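Type-2 restriction enzyme NlaIV (Neisseria lactamica, PDB 6QM2) cleaves double-stranded DNA after the third nucleotide of the sequence 5'-GGNNCC-3', leaving blunt ends with terminal 5'-phosphates. Local coordinates at residues 94-107 with 168-180. Sequence-based numbering, arbitrary orientation.
With K (potassium ion), chain C.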
ATOM      1  N   PHE A  94      12.700  -7.570  -4.053  1.00113.80           N
ATOM      2  CA  PHE A  94      12.987  -6.171  -4.349  1.00114.73           C
ATOM      3  C   PHE A  94      12.930  -5.922  -5.852  1.00118.98           C
ATOM      4  O   PHE A  94      13.209  -6.822  -6.651  1.00118.12           O
ATOM      5  CB  PHE A  94      14.353  -5.758  -3.779  1.00111.66           C
ATOM      6  CG  PHE A  94      15.533  -6.368  -4.494  1.00107.60           C
ATOM      7  CD1 PHE A  94      15.880  -7.695  -4.285  1.00108.80           C
ATOM      8  CD2 PHE A  94      16.308  -5.609  -5.366  1.00107.42           C
ATOM      9  CE1 PHE A  94      16.971  -8.258  -4.935  1.00108.54           C
ATOM     10  CE2 PHE A  94      17.399  -6.165  -6.018  1.00108.69           C
ATOM     11  CZ  PHE A  94      17.732  -7.493  -5.803  1.00108.18           C
ATOM     12  N   ASN A  95      12.551  -4.701  -6.227  1.00123.34           N
ATOM     13  CA  ASN A  95      12.543  -4.290  -7.623  1.00123.33           C
ATOM     14  C   ASN A  95      13.989  -4.244  -8.112  1.00118.99           C
ATOM     15  O   ASN A  95      14.804  -3.502  -7.564  1.00119.59           O
ATOM     16  CB  ASN A  95      11.876  -2.921  -7.783  1.00128.66           C
ATOM     17  CG  ASN A  95      11.784  -2.486  -9.233  1.00135.24           C
ATOM     18  OD1 ASN A  95      12.627  -1.732  -9.713  1.00143.55           O
ATOM     19  ND2 ASN A  95      10.776  -2.981  -9.943  1.00133.56           N
ATOM     20  N   ARG A  96      14.294  -5.042  -9.136  1.00115.10           N
ATOM     21  CA  ARG A  96      15.668  -5.234  -9.616  1.00118.13           C
ATOM     22  C   ARG A  96      16.311  -3.963 -10.198  1.00123.75           C
ATOM     23  O   ARG A  96      17.536  -3.856 -10.206  1.00120.66           O
ATOM     24  CB  ARG A  96      15.703  -6.383 -10.641  1.00118.07           C
ATOM     25  CG  ARG A  96      17.071  -6.773 -11.201  1.00116.63           C
ATOM     26  CD  ARG A  96      17.988  -7.406 -10.169  1.00114.11           C
ATOM     27  NE  ARG A  96      19.379  -7.444 -10.624  1.00112.35           N
ATOM     28  CZ  ARG A  96      20.223  -6.408 -10.620  1.00115.84           C
ATOM     29  NH1 ARG A  96      19.845  -5.203 -10.192  1.00120.63           N
ATOM     30  NH2 ARG A  96      21.467  -6.573 -11.060  1.00117.77           N
ATOM     31  N   ASN A  97      15.501  -3.007 -10.663  1.00134.31           N
ATOM     32  CA  ASN A  97      16.027  -1.761 -11.259  1.00140.35           C
ATOM     33  C   ASN A  97      16.782  -0.886 -10.250  1.00140.30           C
ATOM     34  O   ASN A  97      17.746  -0.212 -10.624  1.00141.76           O
ATOM     35  CB  ASN A  97      14.915  -0.933 -11.923  1.00144.05           C
ATOM     36  CG  ASN A  97      14.106  -1.731 -12.933  1.00148.65           C
ATOM     37  OD1 ASN A  97      12.875  -1.734 -12.892  1.00154.45           O
ATOM     38  ND2 ASN A  97      14.794  -2.422 -13.836  1.00150.49           N
ATOM     39  N   ALA A  98      16.339  -0.899  -8.991  1.00138.69           N
ATOM     40  CA  ALA A  98      17.012  -0.193  -7.892  1.00136.57           C
ATOM     41  C   ALA A  98      17.699  -1.170  -6.927  1.00133.30           C
ATOM     42  O   ALA A  98      17.557  -2.386  -7.056  1.00129.67           O
ATOM     43  CB  ALA A  98      16.008   0.670  -7.142  1.00136.87           C
ATOM     44  N   SER A  99      18.441  -0.620  -5.964  1.00133.17           N
ATOM     45  CA  SER A  99      19.117  -1.415  -4.926  1.00127.16           C
ATOM     46  C   SER A  99      18.116  -2.091  -3.978  1.00123.14           C
ATOM     47  O   SER A  99      16.965  -1.653  -3.899  1.00115.43           O
ATOM     48  CB  SER A  99      20.080  -0.537  -4.118  1.00126.66           C
ATOM     49  OG  SER A  99      21.186  -0.147  -4.910  1.00130.56           O
ATOM     50  N   PRO A 100      18.548  -3.154  -3.256  1.00122.31           N
ATOM     51  CA  PRO A 100      17.616  -3.905  -2.396  1.00120.59           C
ATOM     52  C   PRO A 100      16.955  -3.074  -1.284  1.00116.96           C
ATOM     53  O   PRO A 100      17.646  -2.522  -0.424  1.00111.02           O
ATOM     54  CB  PRO A 100      18.496  -5.017  -1.805  1.00119.85           C
ATOM     55  CG  PRO A 100      19.630  -5.154  -2.755  1.00119.49           C
ATOM     56  CD  PRO A 100      19.892  -3.765  -3.241  1.00120.69           C
ATOM     57  N   GLY A 101      15.624  -2.999  -1.326  1.00115.23           N
ATOM     58  CA  GLY A 101      14.838  -2.183  -0.402  1.00118.86           C
ATOM     59  C   GLY A 101      14.361  -2.885   0.859  1.00120.56           C
ATOM     60  O   GLY A 101      13.796  -2.240   1.746  1.00123.98           O
ATOM     61  N   PHE A 102      14.570  -4.200   0.939  1.00118.72           N
ATOM     62  CA  PHE A 102      14.148  -4.983   2.110  1.00112.51           C
ATOM     63  C   PHE A 102      15.088  -4.780   3.293  1.00110.28           C
ATOM     64  O   PHE A 102      16.229  -4.348   3.130  1.00105.90           O
ATOM     65  CB  PHE A 102      13.995  -6.484   1.781  1.00110.34           C
ATOM     66  CG  PHE A 102      15.276  -7.175   1.361  1.00106.75           C
ATOM     67  CD1 PHE A 102      16.178  -7.656   2.311  1.00103.07           C
ATOM     68  CD2 PHE A 102      15.558  -7.382   0.012  1.00104.35           C
ATOM     69  CE1 PHE A 102      17.344  -8.298   1.920  1.00101.39           C
ATOM     70  CE2 PHE A 102      16.724  -8.026  -0.382  1.00101.69           C
ATOM     71  CZ  PHE A 102      17.616  -8.486   0.572  1.00100.33           C
ATOM     72  N   ASP A 103      14.581  -5.098   4.479  1.00113.01           N
ATOM     73  CA  ASP A 103      15.351  -5.056   5.717  1.00116.83           C
ATOM     74  C   ASP A 103      15.659  -6.482   6.170  1.00111.46           C
ATOM     75  O   ASP A 103      14.907  -7.408   5.875  1.00112.59           O
ATOM     76  CB  ASP A 103      14.555  -4.328   6.805  1.00122.54           C
ATOM     77  CG  ASP A 103      14.197  -2.901   6.414  1.00123.55           C
ATOM     78  OD1 ASP A 103      15.113  -2.132   6.043  1.00122.46           O
ATOM     79  OD2 ASP A 103      12.998  -2.553   6.488  1.00121.37           O
ATOM     80  N   ILE A 104      16.763  -6.653   6.889  1.00105.71           N
ATOM     81  CA  ILE A 104      17.102  -7.946   7.474  1.00103.58           C
ATOM     82  C   ILE A 104      16.270  -8.111   8.748  1.00102.44           C
ATOM     83  O   ILE A 104      15.425  -9.005   8.827  1.00111.86           O
ATOM     84  CB  ILE A 104      18.619  -8.080   7.770  1.00103.45           C
ATOM     85  CG1 ILE A 104      19.463  -7.766   6.523  1.00100.73           C
ATOM     86  CG2 ILE A 104      18.945  -9.472   8.300  1.00106.49           C
ATOM     87  CD1 ILE A 104      19.020  -8.468   5.258  1.00102.84           C
ATOM     88  N   ALA A 105      16.488  -7.226   9.719  1.00 95.97           N
ATOM     89  CA  ALA A 105      15.776  -7.258  11.002  1.00 94.44           C
ATOM     90  C   ALA A 105      16.172  -6.063  11.862  1.00 92.04           C
ATOM     91  O   ALA A 105      17.241  -5.488  11.666  1.00 97.00           O
ATOM     92  CB  ALA A 105      16.086  -8.548  11.750  1.00 96.00           C
ATOM     93  N   ASP A 106      15.319  -5.700  12.820  1.00 88.66           N
ATOM     94  CA  ASP A 106      15.685  -4.717  13.842  1.00 87.65           C
ATOM     95  C   ASP A 106      16.957  -5.201  14.520  1.00 88.21           C
ATOM     96  O   ASP A 106      17.032  -6.364  14.907  1.00 94.40           O
ATOM     97  CB  ASP A 106      14.574  -4.560  14.885  1.00 88.95           C
ATOM     98  CG  ASP A 106      14.961  -3.618  16.028  1.00 94.61           C
ATOM     99  OD1 ASP A 106      15.498  -2.525  15.750  1.00104.03           O
ATOM    100  OD2 ASP A 106      14.728  -3.962  17.206  1.00 97.06           O
ATOM    101  N   PHE A 107      17.957  -4.329  14.644  1.00 87.24           N
ATOM    102  CA  PHE A 107      19.237  -4.728  15.230  1.00 86.94           C
ATOM    103  C   PHE A 107      19.121  -5.152  16.699  1.00 86.35           C
ATOM    104  O   PHE A 107      19.713  -6.160  17.091  1.00 82.03           O
ATOM    105  CB  PHE A 107      20.305  -3.636  15.088  1.00 84.73           C
ATOM    106  CG  PHE A 107      21.601  -3.995  15.752  1.00 82.21           C
ATOM    107  CD1 PHE A 107      22.518  -4.821  15.109  1.00 81.22           C
ATOM    108  CD2 PHE A 107      21.881  -3.560  17.045  1.00 83.38           C
ATOM    109  CE1 PHE A 107      23.702  -5.184  15.730  1.00 81.60           C
ATOM    110  CE2 PHE A 107      23.064  -3.922  17.673  1.00 85.37           C
ATOM    111  CZ  PHE A 107      23.974  -4.735  17.014  1.00 82.47           C
ATOM    112  N   VAL A 168      20.219   7.215  16.247  1.00115.14           N
ATOM    113  CA  VAL A 168      19.445   6.112  16.831  1.00108.04           C
ATOM    114  C   VAL A 168      19.381   4.961  15.827  1.00105.22           C
ATOM    115  O   VAL A 168      18.891   5.135  14.707  1.00103.61           O
ATOM    116  CB  VAL A 168      18.002   6.555  17.168  1.00105.54           C
ATOM    117  CG1 VAL A 168      17.139   5.371  17.602  1.00106.12           C
ATOM    118  CG2 VAL A 168      18.019   7.637  18.237  1.00106.56           C
ATOM    119  N   VAL A 169      19.838   3.783  16.251  1.00101.08           N
ATOM    120  CA  VAL A 169      19.954   2.618  15.373  1.00 96.61           C
ATOM    121  C   VAL A 169      18.600   1.921  15.247  1.00 94.35           C
ATOM    122  O   VAL A 169      17.869   1.791  16.233  1.00 90.63           O
ATOM    123  CB  VAL A 169      21.009   1.617  15.904  1.00 95.14           C
ATOM    124  CG1 VAL A 169      21.151   0.423  14.963  1.00 94.29           C
ATOM    125  CG2 VAL A 169      22.353   2.312  16.090  1.00 95.13           C
ATOM    126  N   HIS A 170      18.280   1.482  14.029  1.00 95.28           N
ATOM    127  CA  HIS A 170      17.066   0.709  13.751  1.00 97.56           C
ATOM    128  C   HIS A 170      17.409  -0.635  13.096  1.00 96.29           C
ATOM    129  O   HIS A 170      17.892  -1.535  13.781  1.00 98.98           O
ATOM    130  CB  HIS A 170      16.076   1.535  12.923  1.00100.46           C
ATOM    131  CG  HIS A 170      15.410   2.617  13.705  1.00105.15           C
ATOM    132  ND1 HIS A 170      14.565   2.352  14.760  1.00112.51           N
ATOM    133  CD2 HIS A 170      15.477   3.963  13.601  1.00108.40           C
ATOM    134  CE1 HIS A 170      14.136   3.491  15.271  1.00117.26           C
ATOM    135  NE2 HIS A 170      14.673   4.484  14.585  1.00115.54           N
ATOM    136  N   LYS A 171      17.195  -0.771  11.788  1.00 96.27           N
ATOM    137  CA  LYS A 171      17.254  -2.075  11.128  1.00 99.14           C
ATOM    138  C   LYS A 171      18.597  -2.360  10.481  1.00 94.90           C
ATOM    139  O   LYS A 171      19.270  -1.460   9.997  1.00 97.48           O
ATOM    140  CB  LYS A 171      16.145  -2.179  10.082  1.00104.33           C
ATOM    141  CG  LYS A 171      14.767  -2.002  10.696  1.00111.71           C
ATOM    142  CD  LYS A 171      13.673  -2.657   9.876  1.00116.96           C
ATOM    143  CE  LYS A 171      12.423  -2.839  10.713  1.00122.07           C
ATOM    144  NZ  LYS A 171      11.371  -3.555   9.945  1.00132.00           N
ATOM    145  N   ILE A 172      18.978  -3.631  10.485  1.00 97.99           N
ATOM    146  CA  ILE A 172      20.132  -4.090   9.729  1.00 97.62           C
ATOM    147  C   ILE A 172      19.715  -4.018   8.266  1.00 97.15           C
ATOM    148  O   ILE A 172      18.607  -4.421   7.910  1.00 97.53           O
ATOM    149  CB  ILE A 172      20.555  -5.526  10.127  1.00 99.45           C
ATOM    150  CG1 ILE A 172      21.053  -5.546  11.581  1.00100.18           C
ATOM    151  CG2 ILE A 172      21.637  -6.061   9.188  1.00100.09           C
ATOM    152  CD1 ILE A 172      21.075  -6.924  12.207  1.00101.35           C
ATOM    153  N   ARG A 173      20.599  -3.475   7.437  1.00102.44           N
ATOM    154  CA  ARG A 173      20.302  -3.201   6.039  1.00105.59           C
ATOM    155  C   ARG A 173      21.220  -4.032   5.149  1.00100.41           C
ATOM    156  O   ARG A 173      22.414  -4.187   5.449  1.00100.06           O
ATOM    157  CB  ARG A 173      20.484  -1.708   5.745  1.00117.24           C
ATOM    158  CG  ARG A 173      19.360  -0.805   6.256  1.00122.96           C
ATOM    159  CD  ARG A 173      18.067  -0.929   5.457  1.00130.61           C
ATOM    160  NE  ARG A 173      18.272  -0.721   4.021  1.00143.43           N
ATOM    161  CZ  ARG A 173      17.313  -0.754   3.094  1.00150.55           C
ATOM    162  NH1 ARG A 173      16.037  -0.958   3.425  1.00155.62           N
ATOM    163  NH2 ARG A 173      17.634  -0.562   1.816  1.00153.00           N
ATOM    164  N   PRO A 174      20.671  -4.568   4.046  1.00 97.64           N
ATOM    165  CA  PRO A 174      21.475  -5.381   3.142  1.00 98.93           C
ATOM    166  C   PRO A 174      22.393  -4.543   2.268  1.00 98.28           C
ATOM    167  O   PRO A 174      22.107  -3.378   2.014  1.00104.37           O
ATOM    168  CB  PRO A 174      20.423  -6.084   2.281  1.00 98.36           C
ATOM    169  CG  PRO A 174      19.292  -5.122   2.234  1.00 98.31           C
ATOM    170  CD  PRO A 174      19.280  -4.439   3.573  1.00 98.19           C
ATOM    171  N   GLY A 175      23.487  -5.150   1.821  1.00102.13           N
ATOM    172  CA  GLY A 175      24.366  -4.558   0.819  1.00102.26           C
ATOM    173  C   GLY A 175      23.961  -4.981  -0.583  1.00103.05           C
ATOM    174  O   GLY A 175      22.935  -5.636  -0.776  1.00 96.36           O
ATOM    175  N   VAL A 176      24.774  -4.585  -1.561  1.00111.55           N
ATOM    176  CA  VAL A 176      24.583  -4.965  -2.961  1.00114.14           C
ATOM    177  C   VAL A 176      25.590  -6.068  -3.290  1.00115.22           C
ATOM    178  O   VAL A 176      26.684  -5.821  -3.804  1.00115.69           O
ATOM    179  CB  VAL A 176      24.725  -3.754  -3.908  1.00117.21           C
ATOM    180  CG1 VAL A 176      24.434  -4.169  -5.342  1.00118.22           C
ATOM    181  CG2 VAL A 176      23.782  -2.635  -3.478  1.00119.63           C
ATOM    182  N   TRP A 177      25.190  -7.289  -2.953  1.00115.97           N
ATOM    183  CA  TRP A 177      26.011  -8.495  -3.108  1.00115.83           C
ATOM    184  C   TRP A 177      26.224  -8.898  -4.575  1.00120.98           C
ATOM    185  O   TRP A 177      27.275  -9.437  -4.926  1.00118.46           O
ATOM    186  CB  TRP A 177      25.378  -9.664  -2.319  1.00110.46           C
ATOM    187  CG  TRP A 177      24.071 -10.156  -2.893  1.00105.29           C
ATOM    188  CD1 TRP A 177      23.912 -11.127  -3.838  1.00105.19           C
ATOM    189  CD2 TRP A 177      22.748  -9.686  -2.577  1.00101.30           C
ATOM    190  NE1 TRP A 177      22.583 -11.292  -4.129  1.00104.50           N
ATOM    191  CE2 TRP A 177      21.844 -10.422  -3.371  1.00101.46           C
ATOM    192  CE3 TRP A 177      22.241  -8.717  -1.698  1.00101.32           C
ATOM    193  CZ2 TRP A 177      20.456 -10.223  -3.315  1.00 99.07           C
ATOM    194  CZ3 TRP A 177      20.859  -8.516  -1.644  1.00101.21           C
ATOM    195  CH2 TRP A 177      19.985  -9.269  -2.448  1.00 98.84           C
ATOM    196  N   TYR A 178      25.219  -8.634  -5.413  1.00129.80           N
ATOM    197  CA  TYR A 178      25.206  -9.077  -6.821  1.00132.97           C
ATOM    198  C   TYR A 178      26.099  -8.293  -7.792  1.00138.53           C
ATOM    199  O   TYR A 178      26.461  -8.827  -8.841  1.00139.88           O
ATOM    200  CB  TYR A 178      23.764  -9.133  -7.380  1.00129.43           C
ATOM    201  CG  TYR A 178      22.930  -7.873  -7.209  1.00127.49           C
ATOM    202  CD1 TYR A 178      23.144  -6.747  -8.010  1.00129.48           C
ATOM    203  CD2 TYR A 178      21.911  -7.812  -6.254  1.00128.78           C
ATOM    204  CE1 TYR A 178      22.379  -5.597  -7.854  1.00131.72           C
ATOM    205  CE2 TYR A 178      21.142  -6.666  -6.091  1.00131.77           C
ATOM    206  CZ  TYR A 178      21.376  -5.564  -6.893  1.00132.13           C
ATOM    207  OH  TYR A 178      20.617  -4.429  -6.734  1.00136.25           O
ATOM    208  N   SER A 179      26.445  -7.052  -7.443  0.50143.96           N
ATOM    209  CA  SER A 179      27.196  -6.163  -8.334  0.50149.73           C
ATOM    210  C   SER A 179      28.609  -6.672  -8.612  0.50159.22           C
ATOM    211  O   SER A 179      29.355  -6.980  -7.679  0.50158.29           O
ATOM    212  CB  SER A 179      27.275  -4.754  -7.738  0.50146.10           C
ATOM    213  OG  SER A 179      27.937  -4.760  -6.484  0.50138.71           O
ATOM    214  N   ILE A 180      28.960  -6.763  -9.896  1.00169.98           N
ATOM    215  CA  ILE A 180      30.324  -7.135 -10.327  1.00179.80           C
ATOM    216  C   ILE A 180      31.342  -6.004 -10.064  1.00187.58           C
ATOM    217  O   ILE A 180      32.545  -6.263  -9.960  1.00180.91           O
ATOM    218  CB  ILE A 180      30.348  -7.569 -11.823  1.00182.97           C
ATOM    219  CG1 ILE A 180      31.628  -8.360 -12.145  1.00184.08           C
ATOM    220  CG2 ILE A 180      30.180  -6.374 -12.764  1.00180.53           C
ATOM    221  CD1 ILE A 180      31.605  -9.047 -13.495  1.00181.81           C
TER
HETATM  222  K     K C 302      12.289  -9.868   8.676  1.00133.02           K
HETATM  223  O   HOH W   1      12.540  -6.814   9.284  1.00 94.14           O
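Residues 104-107 run antiparallel to 170-172 and exchange three backbone hydrogen bonds: I104 N to I172 O, I172 N to A105 O (2.8 Å) and F107 N to H170 O (2.9 Å). D106 and K171, a non-hydrogen-bonded pair, bring their CA atoms to 4.1 Å while their side chains diverge; D106 OD2 caps helix 107-116 at M109 N. The R173 chain bends at chi2 (-73°) and chi3 (-54°), carrying NH1 to D103 OD1 (3.0 Å, a salt bridge) and into a hydrogen bond with G101 O, met from above the carbonyl plane. K171 NZ adds a long salt bridge to D103 OD2 (3.9 Å). The loop leaving strand 88-95 of the five-stranded mixed sheet ends in edge strand 105-106, which joins the separate antiparallel sheet of 168-172 and 162-165, in an endonuclease of the PDDEXK clan; I104 O and E90 hold a potassium ion beside it. Farther along, P174 lays CG over one face of the F102 ring in a CH-pi contact; W177 meets that ring at its edge, CH2 to F102 CZ 3.9 Å, and P100 CG through CZ3 (3.7 Å). The R96 guanidinium lies over the Y178 ring as a cation-pi pair, planes 43° apart, while its NE is engaged by D142. F94 meets Y178 rim to rim, CZ to CE2 3.5 Å, with nearly parallel planes; F94, W177 and Y178 form an aromatic cluster, which W144 joins edge-to-face with W177 and against Y178.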